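PDB 6ZMQ: cytochrome C-type biogenesis protein ccmF, which serves as a membrane-bound heme lyase in cytochrome c maturation, carrying bound heme b and probably helping to attach heme to the apocytochrome. Local coordinates for residues L86-R91 with P106-E111; H183-V188 with K238-W243; R215-V220 with A286-N291; A21-L26 with F72-W77. One frame throughout, in Å; residues are numbered along the deposited sequence.

Contacts 1, 2 and 4 lie towards one end of the helix bundle, contact 3 towards the other. Contacts 1 and 4, with centres about 12 Å apart, meet where Tyr88 packs on helix 61-81, which carries the second segment of contact 4: Tyr88 CE2 lies 3.7 Å from Leu75 CD2. Contact 2 lies about 20 Å from contact 1, centre to centre, and a probable hydrogen bond of 2.9 Å from Trp107 NE1 to Ala187 O joins them. Helix 185-213 starts in contact 2 and leads into the loop of contact 3, about 34 Å away between centres. Contact 3 comes nearest the heme site: the Asn291 side chain is about 8 Å from that of the axial ligand His276.

Contact 1. Residues L86-R91 with P106-E111; sequences LAYVAR and PWAALE
Tyr88, in the first turn of the short helix 87-92, reaches across to the N-cap of helix 110-129, where its hydroxyl meets the backbone that leads into the longer helix. With CG anti to the backbone N (chi1 -175°), the ring is sent outwards from its own helix, and its far end makes the tight part of the contact. Tyr88 OH takes a weak hydrogen bond from Ala109 N, 3.1 Å long and bent to 132°; Ala108 N lies at 3.0 Å from the same Tyr88 OH. Alanine suits the cap position because its methyl is short enough to sit at the edge of the ring, Ala109 CB lying 3.6 Å from Tyr88 CE1. Elsewhere the tyrosine leans on Leu75 of helix 61-81, so that its aromatic body is buried while its oxygen serves the polar backbone.

At the margin of this tight part Glu111, its chain bent at chi2, slides past Tyr88 in the opposite direction, its carboxylate turned 76° from the ring plane. An acid in this first turn would probably be favoured by the helix dipole. Towards Arg91 the contact loosens and leads to the surface. Exposed Arg91 is only a distant companion, its NH2 5.3 Å from Glu111 OE2, while Ala87 O lies over one face of its guanidinium. The nearest carboxylate approach to the ring is Glu111 OE2 to Tyr88 CD1, 3.5 Å.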
loop_
_atom_site.group_PDB
_atom_site.type_symbol
_atom_site.label_atom_id
_atom_site.label_comp_id
_atom_site.label_asym_id
_atom_site.label_seq_id
_atom_site.Cartn_x
_atom_site.Cartn_y
_atom_site.Cartn_z
ATOM N N LEU A 86 -4.256 28.433 14.787
ATOM C CA LEU A 86 -4.277 27.020 15.129
ATOM C C LEU A 86 -2.860 26.461 15.084
ATOM O O LEU A 86 -2.012 26.931 14.320
ATOM C CB LEU A 86 -5.174 26.246 14.170
ATOM C CG LEU A 86 -6.557 26.807 13.863
ATOM C CD1 LEU A 86 -6.961 26.381 12.472
ATOM C CD2 LEU A 86 -7.535 26.272 14.856
ATOM N N ALA A 87 -2.607 25.458 15.928
ATOM C CA ALA A 87 -1.257 24.917 16.076
ATOM C C ALA A 87 -0.831 24.129 14.842
ATOM O O ALA A 87 0.335 24.189 14.426
ATOM C CB ALA A 87 -1.174 24.043 17.327
ATOM N N TYR A 88 -1.771 23.379 14.249
ATOM C CA TYR A 88 -1.472 22.513 13.109
ATOM C C TYR A 88 -1.088 23.319 11.870
ATOM O O TYR A 88 -0.155 22.952 11.147
ATOM C CB TYR A 88 -2.683 21.623 12.832
ATOM C CG TYR A 88 -2.497 20.575 11.758
ATOM C CD1 TYR A 88 -1.484 19.626 11.853
ATOM C CD2 TYR A 88 -3.357 20.515 10.663
ATOM C CE1 TYR A 88 -1.329 18.654 10.884
ATOM C CE2 TYR A 88 -3.198 19.549 9.680
ATOM C CZ TYR A 88 -2.181 18.624 9.799
ATOM O OH TYR A 88 -2.016 17.658 8.837
ATOM N N VAL A 89 -1.764 24.445 11.633
ATOM C CA VAL A 89 -1.455 25.251 10.454
ATOM C C VAL A 89 -0.213 26.115 10.694
ATOM O O VAL A 89 0.607 26.286 9.788
ATOM C CB VAL A 89 -2.695 26.068 10.021
ATOM C CG1 VAL A 89 -3.239 26.896 11.150
ATOM C CG2 VAL A 89 -2.423 26.934 8.777
ATOM N N ALA A 90 -0.023 26.630 11.917
ATOM C CA ALA A 90 1.169 27.420 12.232
ATOM C C ALA A 90 2.429 26.561 12.201
ATOM O O ALA A 90 3.523 27.050 11.894
ATOM C CB ALA A 90 1.017 28.101 13.593
ATOM N N ARG A 91 2.294 25.274 12.536
ATOM C CA ARG A 91 3.426 24.363 12.402
ATOM C C ARG A 91 3.521 23.754 11.003
ATOM O O ARG A 91 4.565 23.194 10.650
ATOM C CB ARG A 91 3.355 23.282 13.481
ATOM C CG ARG A 91 4.218 23.643 14.686
ATOM C CD ARG A 91 4.445 22.472 15.655
ATOM N NE ARG A 91 3.246 21.824 16.204
ATOM C CZ ARG A 91 2.355 22.374 17.033
ATOM N NH1 ARG A 91 2.499 23.609 17.503
ATOM N NH2 ARG A 91 1.323 21.651 17.442
ATOM N N PRO A 106 -3.765 19.406 4.656
ATOM C CA PRO A 106 -4.714 18.795 5.619
ATOM C C PRO A 106 -4.558 17.297 5.903
ATOM O O PRO A 106 -5.405 16.759 6.614
ATOM C CB PRO A 106 -6.084 19.056 4.977
ATOM C CG PRO A 106 -5.907 20.265 4.292
ATOM C CD PRO A 106 -4.574 20.148 3.656
ATOM N N TRP A 107 -3.536 16.601 5.381
ATOM C CA TRP A 107 -3.105 15.343 5.977
ATOM C C TRP A 107 -1.585 15.277 6.129
ATOM O O TRP A 107 -1.019 14.179 6.100
ATOM C CB TRP A 107 -3.656 14.143 5.175
ATOM C CG TRP A 107 -3.232 14.026 3.743
ATOM C CD1 TRP A 107 -2.118 13.401 3.262
ATOM C CD2 TRP A 107 -3.930 14.532 2.594
ATOM N NE1 TRP A 107 -2.075 13.490 1.891
ATOM C CE2 TRP A 107 -3.174 14.185 1.458
ATOM C CE3 TRP A 107 -5.115 15.254 2.417
ATOM C CZ2 TRP A 107 -3.569 14.533 0.167
ATOM C CZ3 TRP A 107 -5.506 15.600 1.130
ATOM C CH2 TRP A 107 -4.732 15.238 0.029
ATOM N N ALA A 108 -0.920 16.426 6.322
ATOM C CA ALA A 108 0.545 16.469 6.357
ATOM C C ALA A 108 1.109 15.823 7.622
ATOM O O ALA A 108 1.865 14.846 7.550
ATOM C CB ALA A 108 1.041 17.912 6.231
ATOM N N ALA A 109 0.779 16.366 8.790
ATOM C CA ALA A 109 1.165 15.721 10.036
ATOM C C ALA A 109 -0.013 14.911 10.579
ATOM O O ALA A 109 -0.935 14.557 9.844
ATOM C CB ALA A 109 1.688 16.740 11.043
ATOM N N LEU A 110 0.030 14.606 11.883
ATOM C CA LEU A 110 -0.743 13.499 12.450
ATOM C C LEU A 110 -2.243 13.805 12.516
ATOM O O LEU A 110 -3.067 13.001 12.058
ATOM C CB LEU A 110 -0.168 13.139 13.830
ATOM C CG LEU A 110 -0.609 11.952 14.707
ATOM C CD1 LEU A 110 0.551 11.581 15.618
ATOM C CD2 LEU A 110 -1.849 12.196 15.565
ATOM N N GLU A 111 -2.610 14.927 13.153
ATOM C CA GLU A 111 -4.010 15.235 13.469
ATOM C C GLU A 111 -4.871 15.460 12.219
ATOM O O GLU A 111 -6.012 14.975 12.133
ATOM C CB GLU A 111 -4.071 16.451 14.396
ATOM C CG GLU A 111 -3.203 16.364 15.658
ATOM C CD GLU A 111 -1.828 16.998 15.509
ATOM O OE1 GLU A 111 -0.841 16.383 15.963
ATOM O OE2 GLU A 111 -1.733 18.108 14.943
#

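Contact 2. Residues H183-V188 with K238-W243; sequences HWMMAV and KVAGMW
Ala240 and Trp243, one turn apart on helix 224-247, receive Met185 from the start of helix 185-213 in a Met-aromatic contact. Ala240 comes first in the chain: its CB is 3.7 Å from Met185 SD, and its small methyl lets the thioether settle close to the backbone, with Ala240 O 3.4 Å from that sulfur. Three residues on, Trp243 points the same way and offers the edge of its six-membered ring. Met185 SD lies 4.6 Å from that ring's centroid and 75° off the normal, hence beside the indole and not over it. Bends at chi2 and chi3 of the methionine turn its CE back to the indole, 3.8 Å from Trp243 CZ3 and displaced to one side of the ring plane.

His183 reaches the far end of the indole, its ring plane turned 46° from that of Trp243. Trp243 also pairs edge-to-face with Trp631, outside the two segments. Replacing Trp243 with an alanine would probably open a gap beside Met185 and leave the imidazole of His183 without its neighbour on this helix. His183 NE2 lies 3.4 Å from Trp243 CH2 and also approaches CZ3, near the indole plane.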
loop_
_atom_site.group_PDB
_atom_site.type_symbol
_atom_site.label_atom_id
_atom_site.label_comp_id
_atom_site.label_asym_id
_atom_site.label_seq_id
_atom_site.Cartn_x
_atom_site.Cartn_y
_atom_site.Cartn_z
ATOM N N HIS A 183 8.145 16.770 -3.437
ATOM C CA HIS A 183 7.512 15.843 -4.367
ATOM C C HIS A 183 6.074 15.596 -3.938
ATOM O O HIS A 183 5.722 15.722 -2.763
ATOM C CB HIS A 183 8.260 14.508 -4.469
ATOM C CG HIS A 183 7.888 13.685 -5.672
ATOM N ND1 HIS A 183 8.297 13.998 -6.950
ATOM C CD2 HIS A 183 7.155 12.551 -5.782
ATOM C CE1 HIS A 183 7.829 13.097 -7.795
ATOM N NE2 HIS A 183 7.130 12.209 -7.113
ATOM N N TRP A 184 5.253 15.243 -4.927
ATOM C CA TRP A 184 3.814 15.082 -4.801
ATOM C C TRP A 184 3.394 13.725 -4.244
ATOM O O TRP A 184 2.267 13.611 -3.746
ATOM C CB TRP A 184 3.147 15.333 -6.169
ATOM C CG TRP A 184 3.951 14.944 -7.432
ATOM C CD1 TRP A 184 4.980 15.644 -8.022
ATOM C CD2 TRP A 184 3.756 13.780 -8.244
ATOM N NE1 TRP A 184 5.435 14.975 -9.131
ATOM C CE2 TRP A 184 4.699 13.832 -9.294
ATOM C CE3 TRP A 184 2.878 12.695 -8.184
ATOM C CZ2 TRP A 184 4.785 12.842 -10.273
ATOM C CZ3 TRP A 184 2.967 11.714 -9.161
ATOM C CH2 TRP A 184 3.915 11.793 -10.188
ATOM N N MET A 185 4.256 12.701 -4.318
ATOM C CA MET A 185 3.877 11.377 -3.825
ATOM C C MET A 185 3.798 11.347 -2.300
ATOM O O MET A 185 3.014 10.580 -1.738
ATOM C CB MET A 185 4.818 10.298 -4.373
ATOM C CG MET A 185 4.321 8.845 -4.185
ATOM S SD MET A 185 4.688 7.787 -5.594
ATOM C CE MET A 185 3.585 8.516 -6.805
ATOM N N MET A 186 4.509 12.258 -1.610
ATOM C CA MET A 186 4.303 12.444 -0.166
ATOM C C MET A 186 2.911 12.988 0.164
ATOM O O MET A 186 2.475 12.913 1.320
ATOM C CB MET A 186 5.413 13.337 0.414
ATOM C CG MET A 186 5.717 13.060 1.907
ATOM S SD MET A 186 6.744 14.226 2.824
ATOM C CE MET A 186 8.370 13.728 2.245
ATOM N N ALA A 187 2.206 13.518 -0.831
ATOM C CA ALA A 187 0.764 13.695 -0.789
ATOM C C ALA A 187 -0.006 12.407 -1.068
ATOM O O ALA A 187 -0.926 12.071 -0.312
ATOM C CB ALA A 187 0.360 14.745 -1.820
ATOM N N VAL A 188 0.345 11.662 -2.122
ATOM C CA VAL A 188 -0.571 10.639 -2.625
ATOM C C VAL A 188 -0.250 9.219 -2.147
ATOM O O VAL A 188 -1.142 8.360 -2.173
ATOM C CB VAL A 188 -0.685 10.690 -4.169
ATOM C CG1 VAL A 188 -0.904 12.139 -4.635
ATOM C CG2 VAL A 188 0.519 10.075 -4.850
ATOM N N LYS A 238 2.152 0.205 -2.333
ATOM C CA LYS A 238 3.459 -0.433 -2.149
ATOM C C LYS A 238 4.376 -0.235 -3.357
ATOM O O LYS A 238 5.565 0.082 -3.195
ATOM C CB LYS A 238 3.292 -1.918 -1.814
ATOM C CG LYS A 238 4.556 -2.654 -1.251
ATOM C CD LYS A 238 5.529 -1.871 -0.315
ATOM C CE LYS A 238 4.974 -1.305 1.018
ATOM N NZ LYS A 238 5.928 -0.283 1.570
ATOM N N VAL A 239 3.836 -0.395 -4.575
ATOM C CA VAL A 239 4.621 -0.136 -5.787
ATOM C C VAL A 239 4.999 1.350 -5.904
ATOM O O VAL A 239 6.136 1.684 -6.282
ATOM C CB VAL A 239 3.847 -0.648 -7.025
ATOM C CG1 VAL A 239 4.588 -0.350 -8.307
ATOM C CG2 VAL A 239 3.648 -2.167 -6.950
ATOM N N ALA A 240 4.102 2.254 -5.491
ATOM C CA ALA A 240 4.383 3.684 -5.533
ATOM C C ALA A 240 5.439 4.088 -4.507
ATOM O O ALA A 240 6.298 4.929 -4.801
ATOM C CB ALA A 240 3.085 4.463 -5.315
ATOM N N GLY A 241 5.396 3.491 -3.309
ATOM C CA GLY A 241 6.442 3.719 -2.320
ATOM C C GLY A 241 7.797 3.196 -2.752
ATOM O O GLY A 241 8.826 3.830 -2.487
ATOM N N MET A 242 7.809 2.048 -3.447
ATOM C CA MET A 242 9.023 1.530 -4.079
ATOM C C MET A 242 9.620 2.501 -5.097
ATOM O O MET A 242 10.828 2.800 -5.043
ATOM C CB MET A 242 8.721 0.204 -4.778
ATOM C CG MET A 242 9.003 -1.070 -4.011
ATOM S SD MET A 242 8.268 -2.419 -4.951
ATOM C CE MET A 242 9.588 -3.619 -4.938
ATOM N N TRP A 243 8.776 3.007 -6.016
ATOM C CA TRP A 243 9.226 3.931 -7.061
ATOM C C TRP A 243 9.739 5.232 -6.465
ATOM O O TRP A 243 10.744 5.788 -6.931
ATOM C CB TRP A 243 8.085 4.232 -8.046
ATOM C CG TRP A 243 8.393 5.398 -8.982
ATOM C CD1 TRP A 243 9.076 5.331 -10.161
ATOM C CD2 TRP A 243 8.053 6.785 -8.798
ATOM N NE1 TRP A 243 9.182 6.583 -10.721
ATOM C CE2 TRP A 243 8.567 7.491 -9.902
ATOM C CE3 TRP A 243 7.379 7.497 -7.799
ATOM C CZ2 TRP A 243 8.414 8.873 -10.046
ATOM C CZ3 TRP A 243 7.230 8.872 -7.945
ATOM C CH2 TRP A 243 7.745 9.543 -9.059
#

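Contact 3. Residues R215-V220 with A286-N291; sequences RYQTWV and AFKTWN
Asn291 ND2 is gripped by three carbonyl oxygens: Thr277 O, through a hydrogen bond to helix 266-284, and more weakly Gln281 OE1 and Phe287 O, the last at 2.8 Å but bent to 118°. Held this way, Asn291 presents its CB to the indole edge of Trp219, 3.7 Å from CZ2, with amide and ring planes 82° apart. Trp219 belongs to a type I beta turn, Gln217 to Val220, within the loop that joins helices 185-213 and 224-247, and packs here on the start of helix 288-307. Its indole stacks on Phe292, and Val220 CB covers one face. An alanine at Trp219 is likely to leave the Phe292 ring without its stack and a gap beside Asn291. On the surface side, Lys288 crosses Gln217 at about a right angle. Its chain, bent at chi3 (72°), passes Tyr216, and its amine is weakly bonded to Gly285 O; NZ lies 3.3 Å from Gln217 CB, while the Gln217 amide NE2 turns to a weak bond with Glu221.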
loop_
_atom_site.group_PDB
_atom_site.type_symbol
_atom_site.label_atom_id
_atom_site.label_comp_id
_atom_site.label_asym_id
_atom_site.label_seq_id
_atom_site.Cartn_x
_atom_site.Cartn_y
_atom_site.Cartn_z
ATOM N N ARG A 215 -24.163 -16.905 9.639
ATOM C CA ARG A 215 -24.249 -17.080 8.190
ATOM C C ARG A 215 -22.838 -16.882 7.638
ATOM O O ARG A 215 -22.417 -15.747 7.389
ATOM C CB ARG A 215 -25.256 -16.098 7.591
ATOM C CG ARG A 215 -26.679 -16.348 8.064
ATOM C CD ARG A 215 -27.723 -15.576 7.263
ATOM N NE ARG A 215 -28.759 -15.052 8.153
ATOM C CZ ARG A 215 -28.853 -13.780 8.521
ATOM N NH1 ARG A 215 -27.967 -12.904 8.083
ATOM N NH2 ARG A 215 -29.828 -13.383 9.330
ATOM N N TYR A 216 -22.122 -17.989 7.405
ATOM C CA TYR A 216 -20.664 -17.985 7.333
ATOM C C TYR A 216 -20.095 -17.955 5.926
ATOM O O TYR A 216 -18.877 -17.805 5.777
ATOM C CB TYR A 216 -20.086 -19.228 8.025
ATOM C CG TYR A 216 -20.532 -19.428 9.444
ATOM C CD1 TYR A 216 -20.021 -18.643 10.469
ATOM C CD2 TYR A 216 -21.449 -20.427 9.766
ATOM C CE1 TYR A 216 -20.433 -18.824 11.773
ATOM C CE2 TYR A 216 -21.864 -20.621 11.065
ATOM C CZ TYR A 216 -21.352 -19.820 12.062
ATOM O OH TYR A 216 -21.761 -20.018 13.357
ATOM N N GLN A 217 -20.916 -18.130 4.898
ATOM C CA GLN A 217 -20.400 -18.160 3.540
ATOM C C GLN A 217 -20.821 -16.951 2.718
ATOM O O GLN A 217 -20.014 -16.442 1.932
ATOM C CB GLN A 217 -20.830 -19.470 2.852
ATOM C CG GLN A 217 -21.168 -19.418 1.364
ATOM C CD GLN A 217 -19.923 -19.275 0.512
ATOM O OE1 GLN A 217 -18.832 -19.622 0.947
ATOM N NE2 GLN A 217 -20.079 -18.739 -0.694
ATOM N N THR A 218 -22.024 -16.420 2.966
ATOM C CA THR A 218 -22.617 -15.376 2.138
ATOM C C THR A 218 -21.901 -14.035 2.240
ATOM O O THR A 218 -22.060 -13.197 1.348
ATOM C CB THR A 218 -24.093 -15.184 2.512
ATOM O OG1 THR A 218 -24.688 -14.222 1.633
ATOM C CG2 THR A 218 -24.235 -14.708 3.958
ATOM N N TRP A 219 -21.111 -13.825 3.296
ATOM C CA TRP A 219 -20.532 -12.520 3.602
ATOM C C TRP A 219 -19.465 -12.054 2.615
ATOM O O TRP A 219 -19.303 -10.840 2.458
ATOM C CB TRP A 219 -19.922 -12.545 5.004
ATOM C CG TRP A 219 -18.676 -13.372 5.077
ATOM C CD1 TRP A 219 -18.607 -14.729 5.145
ATOM C CD2 TRP A 219 -17.318 -12.899 5.078
ATOM N NE1 TRP A 219 -17.296 -15.133 5.184
ATOM C CE2 TRP A 219 -16.487 -14.027 5.142
ATOM C CE3 TRP A 219 -16.727 -11.632 5.025
ATOM C CZ2 TRP A 219 -15.096 -13.930 5.171
ATOM C CZ3 TRP A 219 -15.341 -11.537 5.044
ATOM C CH2 TRP A 219 -14.546 -12.681 5.123
ATOM N N VAL A 220 -18.742 -12.951 1.937
ATOM C CA VAL A 220 -17.564 -12.501 1.206
ATOM C C VAL A 220 -17.899 -12.219 -0.256
ATOM O O VAL A 220 -17.185 -11.439 -0.906
ATOM C CB VAL A 220 -16.373 -13.483 1.331
ATOM C CG1 VAL A 220 -16.526 -14.682 0.449
ATOM C CG2 VAL A 220 -15.057 -12.774 1.031
ATOM N N ALA A 286 -15.280 -22.703 0.321
ATOM C CA ALA A 286 -14.175 -23.338 1.021
ATOM C C ALA A 286 -13.214 -22.318 1.623
ATOM O O ALA A 286 -12.942 -21.260 1.050
ATOM C CB ALA A 286 -13.410 -24.294 0.093
ATOM N N PHE A 287 -12.632 -22.733 2.746
ATOM C CA PHE A 287 -11.864 -21.923 3.702
ATOM C C PHE A 287 -12.644 -20.669 4.090
ATOM O O PHE A 287 -12.220 -19.545 3.820
ATOM C CB PHE A 287 -10.459 -21.459 3.250
ATOM C CG PHE A 287 -9.720 -22.322 2.247
ATOM C CD1 PHE A 287 -9.089 -23.529 2.563
ATOM C CD2 PHE A 287 -9.575 -21.818 0.959
ATOM C CE1 PHE A 287 -8.415 -24.236 1.579
ATOM C CE2 PHE A 287 -8.878 -22.495 -0.003
ATOM C CZ PHE A 287 -8.331 -23.721 0.290
ATOM N N LYS A 288 -13.792 -20.864 4.730
ATOM C CA LYS A 288 -14.410 -19.720 5.386
ATOM C C LYS A 288 -13.739 -19.419 6.713
ATOM O O LYS A 288 -13.686 -18.246 7.116
ATOM C CB LYS A 288 -15.919 -19.939 5.569
ATOM C CG LYS A 288 -16.331 -21.246 6.212
ATOM C CD LYS A 288 -17.699 -21.673 5.698
ATOM C CE LYS A 288 -17.579 -22.151 4.257
ATOM N NZ LYS A 288 -18.843 -22.095 3.466
ATOM N N THR A 289 -13.139 -20.448 7.329
ATOM C CA THR A 289 -12.298 -20.312 8.517
ATOM C C THR A 289 -11.077 -19.440 8.235
ATOM O O THR A 289 -10.814 -18.455 8.948
ATOM C CB THR A 289 -11.836 -21.705 8.969
ATOM O OG1 THR A 289 -12.974 -22.549 9.178
ATOM C CG2 THR A 289 -11.024 -21.629 10.248
ATOM N N TRP A 290 -10.362 -19.757 7.154
ATOM C CA TRP A 290 -9.178 -18.989 6.789
ATOM C C TRP A 290 -9.545 -17.623 6.252
ATOM O O TRP A 290 -8.747 -16.693 6.354
ATOM C CB TRP A 290 -8.351 -19.756 5.761
ATOM C CG TRP A 290 -7.664 -20.935 6.356
ATOM C CD1 TRP A 290 -7.848 -22.238 6.002
ATOM C CD2 TRP A 290 -6.672 -20.938 7.399
ATOM N NE1 TRP A 290 -7.053 -23.053 6.767
ATOM C CE2 TRP A 290 -6.321 -22.280 7.630
ATOM C CE3 TRP A 290 -6.047 -19.937 8.159
ATOM C CZ2 TRP A 290 -5.383 -22.647 8.590
ATOM C CZ3 TRP A 290 -5.122 -20.303 9.107
ATOM C CH2 TRP A 290 -4.793 -21.644 9.313
ATOM N N ASN A 291 -10.756 -17.481 5.709
ATOM C CA ASN A 291 -11.188 -16.184 5.218
ATOM C C ASN A 291 -11.474 -15.227 6.351
ATOM O O ASN A 291 -11.051 -14.068 6.280
ATOM C CB ASN A 291 -12.428 -16.321 4.358
ATOM C CG ASN A 291 -12.095 -16.322 2.925
ATOM O OD1 ASN A 291 -11.388 -15.437 2.475
ATOM N ND2 ASN A 291 -12.591 -17.311 2.184
#

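Contact 4. Residues A21-L26 with F72-W77; sequences ALLGNL and FLALEW
Leu23 is the first residue of the 21-26 segment to reach helix 61-81 in earnest, and it supplies most of what helix 20-47 gives to the contact. Its CG, anti to the backbone N (chi1 173°), is carried towards the neighbouring helix and lies 3.8 Å from Ala74 CB. From there CD2 goes on to Trp77, one turn along from Ala74, and touches the six-membered ring of the indole, 3.6 Å from both CE3 and CZ3. The two side chains cross at about a right angle. A leucine suits the place, its CG resting on the small alanine while one branch, CD2, reaches the large indole that spreads over the surface.

Gly24 follows, and here the backbones come nearest, with its CA 5.3 Å from Ala74 CA. Ala74 CB rests against the bare main chain, 3.7 Å from Gly24 N; a side chain at this position would point straight at that methyl. Next in the chain, Asn25 turns away and gives its ND2 in a weak hydrogen bond to Ala21 O within its own helix, so that its polar end is kept off the apolar interface.

The segment axes approach to 8.3 Å at an angle of 162°. Such close approach through glycine and alanine, with larger apolar groups beside them, is characteristic of small-residue packing between antiparallel transmembrane helices, consistent with the predicted membrane spans of both.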
loop_
_atom_site.group_PDB
_atom_site.type_symbol
_atom_site.label_atom_id
_atom_site.label_comp_id
_atom_site.label_asym_id
_atom_site.label_seq_id
_atom_site.Cartn_x
_atom_site.Cartn_y
_atom_site.Cartn_z
ATOM N N ALA A 21 -11.928 27.263 13.294
ATOM C CA ALA A 21 -11.687 26.519 14.528
ATOM C C ALA A 21 -12.971 25.969 15.134
ATOM O O ALA A 21 -13.052 24.774 15.438
ATOM C CB ALA A 21 -10.984 27.427 15.534
ATOM N N LEU A 22 -13.996 26.802 15.299
ATOM C CA LEU A 22 -15.218 26.280 15.896
ATOM C C LEU A 22 -16.104 25.557 14.893
ATOM O O LEU A 22 -16.876 24.689 15.312
ATOM C CB LEU A 22 -16.003 27.380 16.613
ATOM C CG LEU A 22 -15.328 27.770 17.933
ATOM C CD1 LEU A 22 -14.298 28.883 17.768
ATOM C CD2 LEU A 22 -16.368 28.113 18.991
ATOM N N LEU A 23 -15.934 25.815 13.588
ATOM C CA LEU A 23 -16.520 24.938 12.577
ATOM C C LEU A 23 -15.930 23.539 12.638
ATOM O O LEU A 23 -16.676 22.558 12.592
ATOM C CB LEU A 23 -16.299 25.500 11.172
ATOM C CG LEU A 23 -16.711 24.633 9.967
ATOM C CD1 LEU A 23 -18.174 24.164 9.953
ATOM C CD2 LEU A 23 -16.342 25.337 8.676
ATOM N N GLY A 24 -14.623 23.428 12.836
ATOM C CA GLY A 24 -14.000 22.124 12.901
ATOM C C GLY A 24 -14.229 21.425 14.221
ATOM O O GLY A 24 -14.279 20.191 14.283
ATOM N N ASN A 25 -14.362 22.215 15.289
ATOM C CA ASN A 25 -14.678 21.653 16.597
ATOM C C ASN A 25 -16.097 21.098 16.627
ATOM O O ASN A 25 -16.315 19.978 17.108
ATOM C CB ASN A 25 -14.474 22.700 17.690
ATOM C CG ASN A 25 -13.052 22.705 18.236
ATOM O OD1 ASN A 25 -12.610 21.728 18.850
ATOM N ND2 ASN A 25 -12.350 23.822 18.062
ATOM N N LEU A 26 -17.071 21.851 16.074
ATOM C CA LEU A 26 -18.424 21.315 15.934
ATOM C C LEU A 26 -18.454 20.168 14.932
ATOM O O LEU A 26 -19.255 19.246 15.084
ATOM C CB LEU A 26 -19.441 22.408 15.553
ATOM C CG LEU A 26 -19.619 23.199 14.248
ATOM C CD1 LEU A 26 -20.498 22.480 13.220
ATOM C CD2 LEU A 26 -20.203 24.573 14.554
ATOM N N PHE A 72 -13.050 18.522 7.883
ATOM C CA PHE A 72 -11.993 18.546 6.864
ATOM C C PHE A 72 -12.010 19.834 6.055
ATOM O O PHE A 72 -10.953 20.404 5.751
ATOM C CB PHE A 72 -12.136 17.356 5.927
ATOM C CG PHE A 72 -11.018 17.214 4.924
ATOM C CD1 PHE A 72 -9.819 16.614 5.281
ATOM C CD2 PHE A 72 -11.179 17.653 3.607
ATOM C CE1 PHE A 72 -8.794 16.471 4.354
ATOM C CE2 PHE A 72 -10.159 17.520 2.680
ATOM C CZ PHE A 72 -8.966 16.927 3.053
ATOM N N LEU A 73 -13.200 20.285 5.660
ATOM C CA LEU A 73 -13.290 21.528 4.911
ATOM C C LEU A 73 -13.002 22.737 5.794
ATOM O O LEU A 73 -12.583 23.774 5.280
ATOM C CB LEU A 73 -14.660 21.631 4.239
ATOM C CG LEU A 73 -14.918 20.781 2.980
ATOM C CD1 LEU A 73 -15.974 21.441 2.107
ATOM C CD2 LEU A 73 -13.649 20.507 2.165
ATOM N N ALA A 74 -13.184 22.617 7.116
ATOM C CA ALA A 74 -12.696 23.640 8.039
ATOM C C ALA A 74 -11.174 23.702 8.050
ATOM O O ALA A 74 -10.597 24.796 8.102
ATOM C CB ALA A 74 -13.217 23.370 9.449
ATOM N N LEU A 75 -10.510 22.539 8.005
ATOM C CA LEU A 75 -9.047 22.546 7.943
ATOM C C LEU A 75 -8.533 23.092 6.610
ATOM O O LEU A 75 -7.539 23.831 6.579
ATOM C CB LEU A 75 -8.497 21.145 8.204
ATOM C CG LEU A 75 -7.073 21.048 8.776
ATOM C CD1 LEU A 75 -6.804 22.123 9.853
ATOM C CD2 LEU A 75 -6.841 19.661 9.339
ATOM N N GLU A 76 -9.212 22.759 5.503
ATOM C CA GLU A 76 -8.840 23.300 4.190
ATOM C C GLU A 76 -9.117 24.799 4.096
ATOM O O GLU A 76 -8.348 25.541 3.471
ATOM C CB GLU A 76 -9.584 22.578 3.065
ATOM C CG GLU A 76 -9.153 21.147 2.836
ATOM C CD GLU A 76 -8.620 20.916 1.434
ATOM O OE1 GLU A 76 -7.607 20.197 1.302
ATOM O OE2 GLU A 76 -9.198 21.461 0.474
ATOM N N TRP A 77 -10.265 25.227 4.634
ATOM C CA TRP A 77 -10.623 26.628 4.838
ATOM C C TRP A 77 -9.524 27.391 5.568
ATOM O O TRP A 77 -9.090 28.448 5.109
ATOM C CB TRP A 77 -11.949 26.651 5.617
ATOM C CG TRP A 77 -12.705 27.955 5.842
ATOM C CD1 TRP A 77 -12.194 29.209 6.062
ATOM C CD2 TRP A 77 -14.130 28.094 5.911
ATOM N NE1 TRP A 77 -13.211 30.112 6.256
ATOM C CE2 TRP A 77 -14.410 29.455 6.163
ATOM C CE3 TRP A 77 -15.195 27.200 5.772
ATOM C CZ2 TRP A 77 -15.710 29.940 6.279
ATOM C CZ3 TRP A 77 -16.484 27.681 5.887
ATOM C CH2 TRP A 77 -16.732 29.039 6.140
#